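Local coordinates for siderophore enterobactin esterase (Emericella nidulans, PDB 6GUO), which hydrolyses the ester bonds of the bacterial siderophore enterobactin, a step required for the release of iron inside the fungal cell, at residues G29-D34 with S103-P108; L39-S42 with D46-G49; D59-F64 with Y91-S96; R72-E75 with S80-G83. All blocks are in the same frame, centred on the assembly; numbering follows the deposited sequence.

Interaction 1 (G29-D34 with S103-P108); sequences GPYQID and SYDLTP
Tyr31 and Asp105 alone carry this contact, and they do so at their polar ends. The phenol hydroxyl donates to the carboxylate, with Tyr31 OH 2.8 Å from Asp105 OD2. The two side chains reach out from opposite directions, which is why the nearest CA atoms, those of the same two residues, stay 10.8 Å apart. In each, chi1 (-69° in Tyr31) sets CG opposite its own carbonyl carbon, from where the groups meet. OD2 lies in the ring plane at its edge, whereas the hydroxyl stands 37° out of the carboxylate plane. The ring and carboxylate planes are turned 39° against each other. Asp105 OD1 also lies near the ring plane at its edge, 3.4 Å from Tyr31 CE1. OD1 is itself engaged, since it accepts from the hydroxyl of Tyr91. One carboxylate thus gathers two tyrosine hydroxyls, an arrangement that would probably stabilise its charged form and fix its rotation.

The close part of the contact is confined to this polar junction: only 81 Å² is buried between the segments. Both residues are nevertheless buried, because other parts of the chain pack round them. Phe137 stacks on the Tyr31 ring, Arg101 makes a cation-pi contact with it, and Phe134 touches both Tyr31 and Asp105. Towards solvent, Gly29 and Pro30 are partly exposed and lie clear of 103-108.

Within the alpha/beta-hydrolase fold, the contact ties strand 31-36, which runs between strands 18-24 and 83-90 of the sheet, to the short helix 102-106, with helix 131-150 packed against both.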
loop_
_atom_site.group_PDB
_atom_site.type_symbol
_atom_site.label_atom_id
_atom_site.label_comp_id
_atom_site.label_asym_id
_atom_site.label_seq_id
_atom_site.Cartn_x
_atom_site.Cartn_y
_atom_site.Cartn_z
ATOM N N GLY A 29 21.598 14.710 12.873
ATOM C CA GLY A 29 21.639 14.900 11.426
ATOM C C GLY A 29 20.331 15.494 10.952
ATOM O O GLY A 29 19.403 15.661 11.751
ATOM N N PRO A 30 20.238 15.812 9.649
ATOM C CA PRO A 30 19.012 16.420 9.152
ATOM C C PRO A 30 17.836 15.447 9.139
ATOM O O PRO A 30 18.027 14.229 9.149
ATOM C CB PRO A 30 19.369 16.840 7.715
ATOM C CG PRO A 30 20.849 16.678 7.593
ATOM C CD PRO A 30 21.219 15.610 8.571
ATOM N N TYR A 31 16.634 16.008 9.151
ATOM C CA TYR A 31 15.422 15.266 8.844
ATOM C C TYR A 31 15.074 15.504 7.384
ATOM O O TYR A 31 15.515 16.485 6.776
ATOM C CB TYR A 31 14.275 15.728 9.737
ATOM C CG TYR A 31 14.446 15.336 11.179
ATOM C CD1 TYR A 31 14.188 14.034 11.597
ATOM C CD2 TYR A 31 14.870 16.264 12.133
ATOM C CE1 TYR A 31 14.342 13.664 12.925
ATOM C CE2 TYR A 31 15.022 15.903 13.463
ATOM C CZ TYR A 31 14.758 14.602 13.858
ATOM O OH TYR A 31 14.921 14.239 15.179
ATOM N N GLN A 32 14.294 14.587 6.824
ATOM C CA GLN A 32 13.747 14.727 5.486
ATOM C C GLN A 32 12.240 14.679 5.641
ATOM O O GLN A 32 11.713 13.719 6.206
ATOM C CB GLN A 32 14.220 13.592 4.580
ATOM C CG GLN A 32 13.657 13.648 3.165
ATOM C CD GLN A 32 14.159 12.510 2.296
ATOM O OE1 GLN A 32 15.365 12.297 2.169
ATOM N NE2 GLN A 32 13.230 11.769 1.693
ATOM N N ILE A 33 11.554 15.715 5.166
ATOM C CA ILE A 33 10.096 15.694 5.139
ATOM C C ILE A 33 9.640 15.549 3.690
ATOM O O ILE A 33 10.137 16.248 2.809
ATOM C CB ILE A 33 9.453 16.898 5.883
ATOM C CG1 ILE A 33 9.699 18.241 5.187
ATOM C CG2 ILE A 33 9.965 16.959 7.321
ATOM C CD1 ILE A 33 8.697 19.307 5.597
ATOM N N ASP A 34 8.741 14.598 3.440
ATOM C CA ASP A 34 8.127 14.422 2.130
ATOM C C ASP A 34 6.678 14.844 2.289
ATOM O O ASP A 34 6.034 14.468 3.265
ATOM C CB ASP A 34 8.205 12.965 1.674
ATOM C CG ASP A 34 9.598 12.556 1.233
ATOM O OD1 ASP A 34 9.967 12.843 0.072
ATOM O OD2 ASP A 34 10.318 11.926 2.037
ATOM N N SER A 103 15.121 4.698 16.492
ATOM C CA SER A 103 15.084 4.183 17.866
ATOM C C SER A 103 15.126 5.311 18.892
ATOM O O SER A 103 14.421 5.258 19.897
ATOM C CB SER A 103 16.218 3.184 18.124
ATOM O OG SER A 103 17.488 3.810 18.130
ATOM N N TYR A 104 15.942 6.330 18.632
ATOM C CA TYR A 104 16.003 7.509 19.503
ATOM C C TYR A 104 14.745 8.370 19.347
ATOM O O TYR A 104 14.109 8.735 20.339
ATOM C CB TYR A 104 17.255 8.343 19.219
ATOM C CG TYR A 104 17.337 9.579 20.083
ATOM C CD1 TYR A 104 17.571 9.476 21.452
ATOM C CD2 TYR A 104 17.151 10.849 19.539
ATOM C CE1 TYR A 104 17.634 10.605 22.256
ATOM C CE2 TYR A 104 17.209 11.985 20.336
ATOM C CZ TYR A 104 17.453 11.860 21.693
ATOM O OH TYR A 104 17.516 12.984 22.487
ATOM N N ASP A 105 14.389 8.681 18.101
ATOM C CA ASP A 105 13.274 9.583 17.819
ATOM C C ASP A 105 11.913 9.089 18.307
ATOM O O ASP A 105 11.073 9.905 18.683
ATOM C CB ASP A 105 13.171 9.907 16.320
ATOM C CG ASP A 105 14.221 10.895 15.852
ATOM O OD1 ASP A 105 14.659 10.766 14.697
ATOM O OD2 ASP A 105 14.610 11.801 16.614
ATOM N N LEU A 106 11.704 7.774 18.307
ATOM C CA LEU A 106 10.377 7.198 18.531
ATOM C C LEU A 106 10.129 6.611 19.923
ATOM O O LEU A 106 8.986 6.287 20.243
ATOM C CB LEU A 106 10.100 6.133 17.455
ATOM C CG LEU A 106 10.161 6.648 16.011
ATOM C CD1 LEU A 106 9.965 5.505 15.023
ATOM C CD2 LEU A 106 9.132 7.743 15.763
ATOM N N THR A 107 11.163 6.482 20.753
ATOM C CA THR A 107 10.999 5.926 22.099
ATOM C C THR A 107 10.948 7.036 23.149
ATOM O O THR A 107 11.755 7.970 23.098
ATOM C CB THR A 107 12.124 4.949 22.455
ATOM O OG1 THR A 107 13.395 5.579 22.262
ATOM C CG2 THR A 107 12.029 3.696 21.582
ATOM N N PRO A 108 9.996 6.945 24.098
ATOM C CA PRO A 108 9.869 8.004 25.099
ATOM C C PRO A 108 10.944 7.949 26.184
ATOM O O PRO A 108 11.488 6.874 26.457
ATOM C CB PRO A 108 8.481 7.760 25.693
ATOM C CG PRO A 108 8.244 6.303 25.520
ATOM C CD PRO A 108 8.948 5.918 24.250
#

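Interaction 2 (L39-S42 with D46-G49); sequences LTWS and DASG
The indole of Trp41 receives the methyl group of Ala47 on one face: Ala47 CB sits 3.5 Å from the centroid of the six-membered ring and 14° off its normal, the geometry of a CH-pi contact. Its closest ring atom is Trp41 CE2 at 3.4 Å, on the bond shared by the two rings. The carbonyl Asp46 O lies 3.4 Å from Trp41 CB. With CG anti to the carbonyl carbon (chi1 -58°), the indole is turned so that one face meets Ala47.

Beside this apolar contact, two hydrogen bonds clamp Ser42 to Asp46. Ser42 N donates to Asp46 O over 3.0 Å, nearly straight at 169°, and Asp46 N donates back to Ser42 OG over 3.0 Å; that hydroxyl also bonds with Ser44 in the intervening turn. Asp46 OD2 then accepts from Ser48 N, closing an Asx turn that bends the chain onward. A water donates to Thr40 O and, weakly, to Ala47 O.

These contacts close the loop between strands 31-36 and 52-58 on itself, with Val154, just before strand 156-164, against Ala47.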
loop_
_atom_site.group_PDB
_atom_site.type_symbol
_atom_site.label_atom_id
_atom_site.label_comp_id
_atom_site.label_asym_id
_atom_site.label_seq_id
_atom_site.Cartn_x
_atom_site.Cartn_y
_atom_site.Cartn_z
ATOM N N LEU A 39 -4.414 15.473 -6.267
ATOM C CA LEU A 39 -4.153 15.635 -7.690
ATOM C C LEU A 39 -5.007 16.700 -8.375
ATOM O O LEU A 39 -4.626 17.183 -9.437
ATOM C CB LEU A 39 -4.335 14.293 -8.406
ATOM C CG LEU A 39 -3.323 13.207 -8.047
ATOM C CD1 LEU A 39 -3.674 11.932 -8.794
ATOM C CD2 LEU A 39 -1.896 13.629 -8.352
ATOM N N THR A 40 -6.149 17.057 -7.781
ATOM C CA THR A 40 -6.975 18.152 -8.296
ATOM C C THR A 40 -6.382 19.538 -8.017
ATOM O O THR A 40 -6.819 20.518 -8.617
ATOM C CB THR A 40 -8.412 18.093 -7.738
ATOM O OG1 THR A 40 -8.376 17.951 -6.316
ATOM C CG2 THR A 40 -9.159 16.915 -8.334
ATOM N N TRP A 41 -5.410 19.615 -7.110
ATOM C CA TRP A 41 -4.711 20.869 -6.814
ATOM C C TRP A 41 -3.574 21.081 -7.820
ATOM O O TRP A 41 -3.145 20.147 -8.499
ATOM C CB TRP A 41 -4.120 20.835 -5.404
ATOM C CG TRP A 41 -5.081 20.596 -4.266
ATOM C CD1 TRP A 41 -6.392 20.192 -4.334
ATOM C CD2 TRP A 41 -4.772 20.705 -2.880
ATOM N NE1 TRP A 41 -6.910 20.062 -3.074
ATOM C CE2 TRP A 41 -5.938 20.371 -2.160
ATOM C CE3 TRP A 41 -3.619 21.071 -2.168
ATOM C CZ2 TRP A 41 -5.981 20.377 -0.762
ATOM C CZ3 TRP A 41 -3.664 21.077 -0.778
ATOM C CH2 TRP A 41 -4.837 20.738 -0.092
ATOM N N SER A 42 -3.059 22.303 -7.887
ATOM C CA SER A 42 -1.977 22.618 -8.827
ATOM C C SER A 42 -0.642 22.015 -8.385
ATOM O O SER A 42 -0.458 21.671 -7.212
ATOM C CB SER A 42 -1.825 24.132 -8.992
ATOM O OG SER A 42 -1.080 24.688 -7.924
ATOM N N ASP A 46 -1.618 24.920 -4.995
ATOM C CA ASP A 46 -2.798 25.783 -4.904
ATOM C C ASP A 46 -4.042 24.901 -4.919
ATOM O O ASP A 46 -4.267 24.158 -5.875
ATOM C CB ASP A 46 -2.836 26.780 -6.079
ATOM C CG ASP A 46 -3.991 27.789 -5.986
ATOM O OD1 ASP A 46 -4.241 28.483 -6.995
ATOM O OD2 ASP A 46 -4.647 27.899 -4.928
ATOM N N ALA A 47 -4.838 25.003 -3.855
ATOM C CA ALA A 47 -6.068 24.228 -3.695
ATOM C C ALA A 47 -7.330 24.984 -4.138
ATOM O O ALA A 47 -8.437 24.456 -4.003
ATOM C CB ALA A 47 -6.203 23.783 -2.246
ATOM N N SER A 48 -7.163 26.207 -4.653
ATOM C CA SER A 48 -8.268 27.052 -5.127
ATOM C C SER A 48 -9.361 27.237 -4.071
ATOM O O SER A 48 -10.553 27.104 -4.359
ATOM C CB SER A 48 -8.847 26.497 -6.437
ATOM O OG SER A 48 -7.853 26.443 -7.447
ATOM N N GLY A 49 -8.941 27.520 -2.840
ATOM C CA GLY A 49 -9.869 27.752 -1.732
ATOM C C GLY A 49 -10.346 26.520 -0.976
ATOM O O GLY A 49 -10.978 26.659 0.064
HETATM O O HOH W 1 -8.664 22.255 -6.507
#

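Interaction 3 (D59-F64 with Y91-S96); sequences DGNALF and YPITDS
Asn61 meets Tyr91 amide to backbone, on the first turn of helix 60-77, which follows strand 52-58 in the alpha/beta-hydrolase fold. Its carboxamide is set against the backbone of Tyr91 so that both of its ends are used. Tyr91 N donates to Asn61 OD1 over 2.9 Å, approaching in the carbonyl plane on a lone pair, and Asn61 ND2 donates in return to Tyr91 O over 2.8 Å. The second bond is the less regular: Tyr91 O stands 24° out of the amide plane, and the N-H...O angle is 145°. Two opposed bonds to one residue leave little room for rotation about chi2 and tell the oxygen of the carboxamide from its nitrogen.

A chi1 of -47° places the Asn61 amide on the far side of CB from its own carbonyl carbon, where it projects from the helix to the loop. The end of Ile93, CG1 and CD1, lies over one face of the carboxamide, with Ile93 CD1 3.8 Å from Asn61 OD1. Between Tyr91 and Ile93, Pro92 is the centre of an inverse gamma turn that carries the chain round so that Ile93 comes over the amide face. Gln32 of strand 31-36 also touches Asn61.

Tyr91 CD2 remains 4.0 Å from Asn61 OD1, and the hydroxyl at the far end of the ring bonds to Asp105. Asp59, just ahead of the helix, forms a salt bridge with Arg102, while Ala62 O accepts from Arg73 of the second subunit. A water links Asp59 and Tyr91: it accepts from Asp59 N at 3.0 Å and donates to Tyr91 OH at 3.3 Å.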
loop_
_atom_site.group_PDB
_atom_site.type_symbol
_atom_site.label_atom_id
_atom_site.label_comp_id
_atom_site.label_asym_id
_atom_site.label_seq_id
_atom_site.Cartn_x
_atom_site.Cartn_y
_atom_site.Cartn_z
ATOM N N ASP A 59 8.604 7.184 10.514
ATOM C CA ASP A 59 9.267 6.310 9.511
ATOM C C ASP A 59 8.858 6.748 8.107
ATOM O O ASP A 59 8.468 5.928 7.258
ATOM C CB ASP A 59 8.942 4.822 9.699
ATOM C CG ASP A 59 9.491 4.252 10.979
ATOM O OD1 ASP A 59 10.665 4.532 11.319
ATOM O OD2 ASP A 59 8.764 3.482 11.637
ATOM N N GLY A 60 8.930 8.053 7.881
ATOM C CA GLY A 60 8.384 8.681 6.680
ATOM C C GLY A 60 8.811 8.072 5.357
ATOM O O GLY A 60 7.987 7.916 4.449
ATOM N N ASN A 61 10.089 7.702 5.260
ATOM C CA ASN A 61 10.644 7.153 4.015
ATOM C C ASN A 61 9.989 5.830 3.609
ATOM O O ASN A 61 9.988 5.489 2.430
ATOM C CB ASN A 61 12.159 6.918 4.095
ATOM C CG ASN A 61 12.920 8.095 4.665
ATOM O OD1 ASN A 61 13.011 8.240 5.876
ATOM N ND2 ASN A 61 13.499 8.920 3.797
ATOM N N ALA A 62 9.474 5.081 4.586
ATOM C CA ALA A 62 8.870 3.761 4.347
ATOM C C ALA A 62 7.374 3.782 4.053
ATOM O O ALA A 62 6.835 2.777 3.582
ATOM C CB ALA A 62 9.131 2.862 5.546
ATOM N N LEU A 63 6.709 4.897 4.352
ATOM C CA LEU A 63 5.237 4.990 4.329
ATOM C C LEU A 63 4.626 6.047 3.411
ATOM O O LEU A 63 3.441 5.952 3.071
ATOM C CB LEU A 63 4.742 5.267 5.741
ATOM C CG LEU A 63 5.218 4.326 6.848
ATOM C CD1 LEU A 63 4.670 4.809 8.174
ATOM C CD2 LEU A 63 4.785 2.898 6.571
ATOM N N PHE A 64 5.419 7.044 3.023
ATOM C CA PHE A 64 4.948 8.208 2.271
ATOM C C PHE A 64 4.186 7.847 1.005
ATOM O O PHE A 64 3.072 8.314 0.790
ATOM C CB PHE A 64 6.149 9.082 1.906
ATOM C CG PHE A 64 5.814 10.259 1.036
ATOM C CD1 PHE A 64 5.021 11.293 1.515
ATOM C CD2 PHE A 64 6.319 10.347 -0.255
ATOM C CE1 PHE A 64 4.731 12.392 0.721
ATOM C CE2 PHE A 64 6.029 11.438 -1.057
ATOM C CZ PHE A 64 5.235 12.466 -0.566
ATOM N N TYR A 91 14.184 10.616 7.080
ATOM C CA TYR A 91 15.629 10.805 7.180
ATOM C C TYR A 91 16.263 10.809 5.788
ATOM O O TYR A 91 15.693 10.244 4.850
ATOM C CB TYR A 91 16.212 9.670 8.028
ATOM C CG TYR A 91 15.505 9.510 9.349
ATOM C CD1 TYR A 91 15.781 10.367 10.406
ATOM C CD2 TYR A 91 14.520 8.540 9.528
ATOM C CE1 TYR A 91 15.125 10.245 11.615
ATOM C CE2 TYR A 91 13.857 8.404 10.742
ATOM C CZ TYR A 91 14.160 9.263 11.783
ATOM O OH TYR A 91 13.505 9.144 12.987
ATOM N N PRO A 92 17.444 11.445 5.643
ATOM C CA PRO A 92 18.145 11.480 4.357
ATOM C C PRO A 92 18.894 10.168 4.109
ATOM O O PRO A 92 20.122 10.105 4.214
ATOM C CB PRO A 92 19.097 12.673 4.518
ATOM C CG PRO A 92 19.428 12.658 5.969
ATOM C CD PRO A 92 18.153 12.249 6.658
ATOM N N ILE A 93 18.131 9.134 3.769
ATOM C CA ILE A 93 18.656 7.785 3.559
ATOM C C ILE A 93 18.332 7.383 2.127
ATOM O O ILE A 93 17.257 7.714 1.617
ATOM C CB ILE A 93 18.095 6.765 4.586
ATOM C CG1 ILE A 93 16.552 6.741 4.591
ATOM C CG2 ILE A 93 18.635 7.095 5.973
ATOM C CD1 ILE A 93 15.936 5.780 5.584
ATOM N N THR A 94 19.272 6.694 1.483
ATOM C CA THR A 94 19.163 6.355 0.058
ATOM C C THR A 94 19.099 4.857 -0.262
ATOM O O THR A 94 18.413 4.482 -1.208
ATOM C CB THR A 94 20.320 6.979 -0.744
ATOM O OG1 THR A 94 21.572 6.537 -0.206
ATOM C CG2 THR A 94 20.244 8.502 -0.682
ATOM N N ASP A 95 19.802 4.020 0.503
ATOM C CA ASP A 95 19.862 2.565 0.246
ATOM C C ASP A 95 18.771 1.736 0.947
ATOM O O ASP A 95 18.724 0.521 0.786
ATOM C CB ASP A 95 21.243 2.010 0.640
ATOM C CG ASP A 95 21.458 1.963 2.153
ATOM O OD1 ASP A 95 21.998 0.953 2.652
ATOM O OD2 ASP A 95 21.079 2.934 2.843
ATOM N N SER A 96 17.915 2.394 1.725
ATOM C CA SER A 96 16.909 1.724 2.541
ATOM C C SER A 96 15.801 2.727 2.854
ATOM O O SER A 96 15.989 3.930 2.666
ATOM C CB SER A 96 17.554 1.214 3.836
ATOM O OG SER A 96 16.597 0.710 4.750
HETATM O O HOH W 2 10.476 9.135 11.708
#

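Interaction 4 (R72-E75 with S80-G83); sequences RRRE and SETG
Arg74 and Glu81 form the charged part of this contact, a side-on, two-pronged salt bridge. Arg74 NE donates to Glu81 OE1 and Arg74 NH1 to Glu81 OE2, each over 2.9 Å, and both carboxylate oxygens offer their syn lone pairs. The bond from NH1 is close to straight, at 170°. Guanidinium and carboxylate are nearly coplanar, 24° apart, so the acid meets the arginine at its edge although the two side chains cross at about a right angle. The bend at chi2 of Arg74 (144°, short of a fully extended chain) brings NE and NH1 edge-on to the acid. Arg74 NH1 also bonds to Asn301 on helix 288-301, where Met297 and Ser300 touch the arginine; one guanidinium therefore joins the connecting loop to the C-terminal helix.

The segments belong to the helix-to-strand half of a beta-alpha-beta unit: helix 60-77 ends, the chain turns through 80-83, and strand 83-90 enters the sheet beside strand 52-58.

Water-mediated and backbone contacts make up the other part. One water donates to Glu75 OE2 at 2.8 Å and to Thr82 O at 2.7 Å, bridging helix and loop. Glu75 OE2 also accepts from Thr84 N, at the start of the strand. By van der Waals contact the same carboxylate oxygen, Glu75 OE2, approaches Gly83 CA to 3.5 Å, brought there by a side chain extended beyond CG.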
loop_
_atom_site.group_PDB
_atom_site.type_symbol
_atom_site.label_atom_id
_atom_site.label_comp_id
_atom_site.label_asym_id
_atom_site.label_seq_id
_atom_site.Cartn_x
_atom_site.Cartn_y
_atom_site.Cartn_z
ATOM N N ARG A 72 -5.022 8.986 -3.063
ATOM C CA ARG A 72 -5.323 9.382 -4.438
ATOM C C ARG A 72 -6.331 8.449 -5.113
ATOM O O ARG A 72 -7.165 8.917 -5.881
ATOM C CB ARG A 72 -4.048 9.530 -5.262
ATOM C CG ARG A 72 -3.297 10.784 -4.855
ATOM C CD ARG A 72 -1.906 10.882 -5.441
ATOM N NE ARG A 72 -1.278 12.108 -4.958
ATOM C CZ ARG A 72 -0.116 12.606 -5.379
ATOM N NH1 ARG A 72 0.600 11.992 -6.317
ATOM N NH2 ARG A 72 0.332 13.748 -4.849
ATOM N N ARG A 73 -6.279 7.153 -4.799
ATOM C CA ARG A 73 -7.322 6.226 -5.266
ATOM C C ARG A 73 -8.683 6.606 -4.696
ATOM O O ARG A 73 -9.665 6.704 -5.436
ATOM C CB ARG A 73 -6.990 4.777 -4.906
ATOM C CG ARG A 73 -5.861 4.186 -5.735
ATOM C CD ARG A 73 -5.834 2.677 -5.624
ATOM N NE ARG A 73 -5.593 2.214 -4.259
ATOM C CZ ARG A 73 -4.400 1.960 -3.714
ATOM N NH1 ARG A 73 -3.262 2.114 -4.392
ATOM N NH2 ARG A 73 -4.343 1.524 -2.461
ATOM N N ARG A 74 -8.740 6.843 -3.386
ATOM C CA ARG A 74 -10.009 7.198 -2.744
ATOM C C ARG A 74 -10.555 8.547 -3.215
ATOM O O ARG A 74 -11.758 8.679 -3.451
ATOM C CB ARG A 74 -9.890 7.182 -1.225
ATOM C CG ARG A 74 -11.198 7.560 -0.551
ATOM C CD ARG A 74 -11.449 6.796 0.725
ATOM N NE ARG A 74 -12.631 7.322 1.404
ATOM C CZ ARG A 74 -13.262 6.737 2.419
ATOM N NH1 ARG A 74 -14.324 7.333 2.956
ATOM N NH2 ARG A 74 -12.851 5.563 2.903
ATOM N N GLU A 75 -9.674 9.537 -3.331
ATOM C CA GLU A 75 -10.050 10.868 -3.829
ATOM C C GLU A 75 -10.561 10.832 -5.278
ATOM O O GLU A 75 -11.438 11.617 -5.638
ATOM C CB GLU A 75 -8.884 11.859 -3.658
ATOM C CG GLU A 75 -8.629 12.212 -2.193
ATOM C CD GLU A 75 -7.247 12.794 -1.895
ATOM O OE1 GLU A 75 -6.378 12.877 -2.798
ATOM O OE2 GLU A 75 -7.023 13.158 -0.719
ATOM N N SER A 80 -15.926 14.513 -4.033
ATOM C CA SER A 80 -16.515 15.453 -3.069
ATOM C C SER A 80 -15.904 15.380 -1.669
ATOM O O SER A 80 -16.109 16.298 -0.872
ATOM C CB SER A 80 -18.029 15.255 -2.972
ATOM O OG SER A 80 -18.642 15.584 -4.202
ATOM N N GLU A 81 -15.175 14.305 -1.357
ATOM C CA GLU A 81 -14.507 14.197 -0.055
ATOM C C GLU A 81 -13.393 15.224 0.078
ATOM O O GLU A 81 -12.803 15.665 -0.914
ATOM C CB GLU A 81 -13.955 12.787 0.203
ATOM C CG GLU A 81 -15.033 11.791 0.595
ATOM C CD GLU A 81 -14.498 10.452 1.078
ATOM O OE1 GLU A 81 -13.301 10.135 0.875
ATOM O OE2 GLU A 81 -15.294 9.690 1.663
ATOM N N THR A 82 -13.131 15.606 1.322
ATOM C CA THR A 82 -12.061 16.533 1.643
ATOM C C THR A 82 -10.729 15.873 1.296
ATOM O O THR A 82 -10.492 14.718 1.659
ATOM C CB THR A 82 -12.099 16.911 3.135
ATOM O OG1 THR A 82 -13.385 17.473 3.449
ATOM C CG2 THR A 82 -11.002 17.917 3.491
ATOM N N GLY A 83 -9.887 16.608 0.573
ATOM C CA GLY A 83 -8.553 16.147 0.209
ATOM C C GLY A 83 -7.651 16.075 1.427
ATOM O O GLY A 83 -7.884 16.767 2.423
HETATM O O HOH W 3 -8.819 12.656 1.374
#

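In the fold
Interactions 1 and 3 are buried, interaction 2 is partly buried, and interaction 4 lies at the surface. Interactions 1 and 3 touch, their centres about 11 Å apart, and share a polar network in which Asp105 OD1 of one meets Tyr91 OH of the other at 2.6 Å. Interactions 3 and 4 use the two ends of helix 60-77: neutral amide bonding at its start, a charged pair and a bridging water near its end. Interaction 2, a local loop closure with the only CH-pi contact of the four, reaches interaction 4 where Leu39 packs on Arg72. Along the chain, the other three are nested within the loop closed by interaction 1.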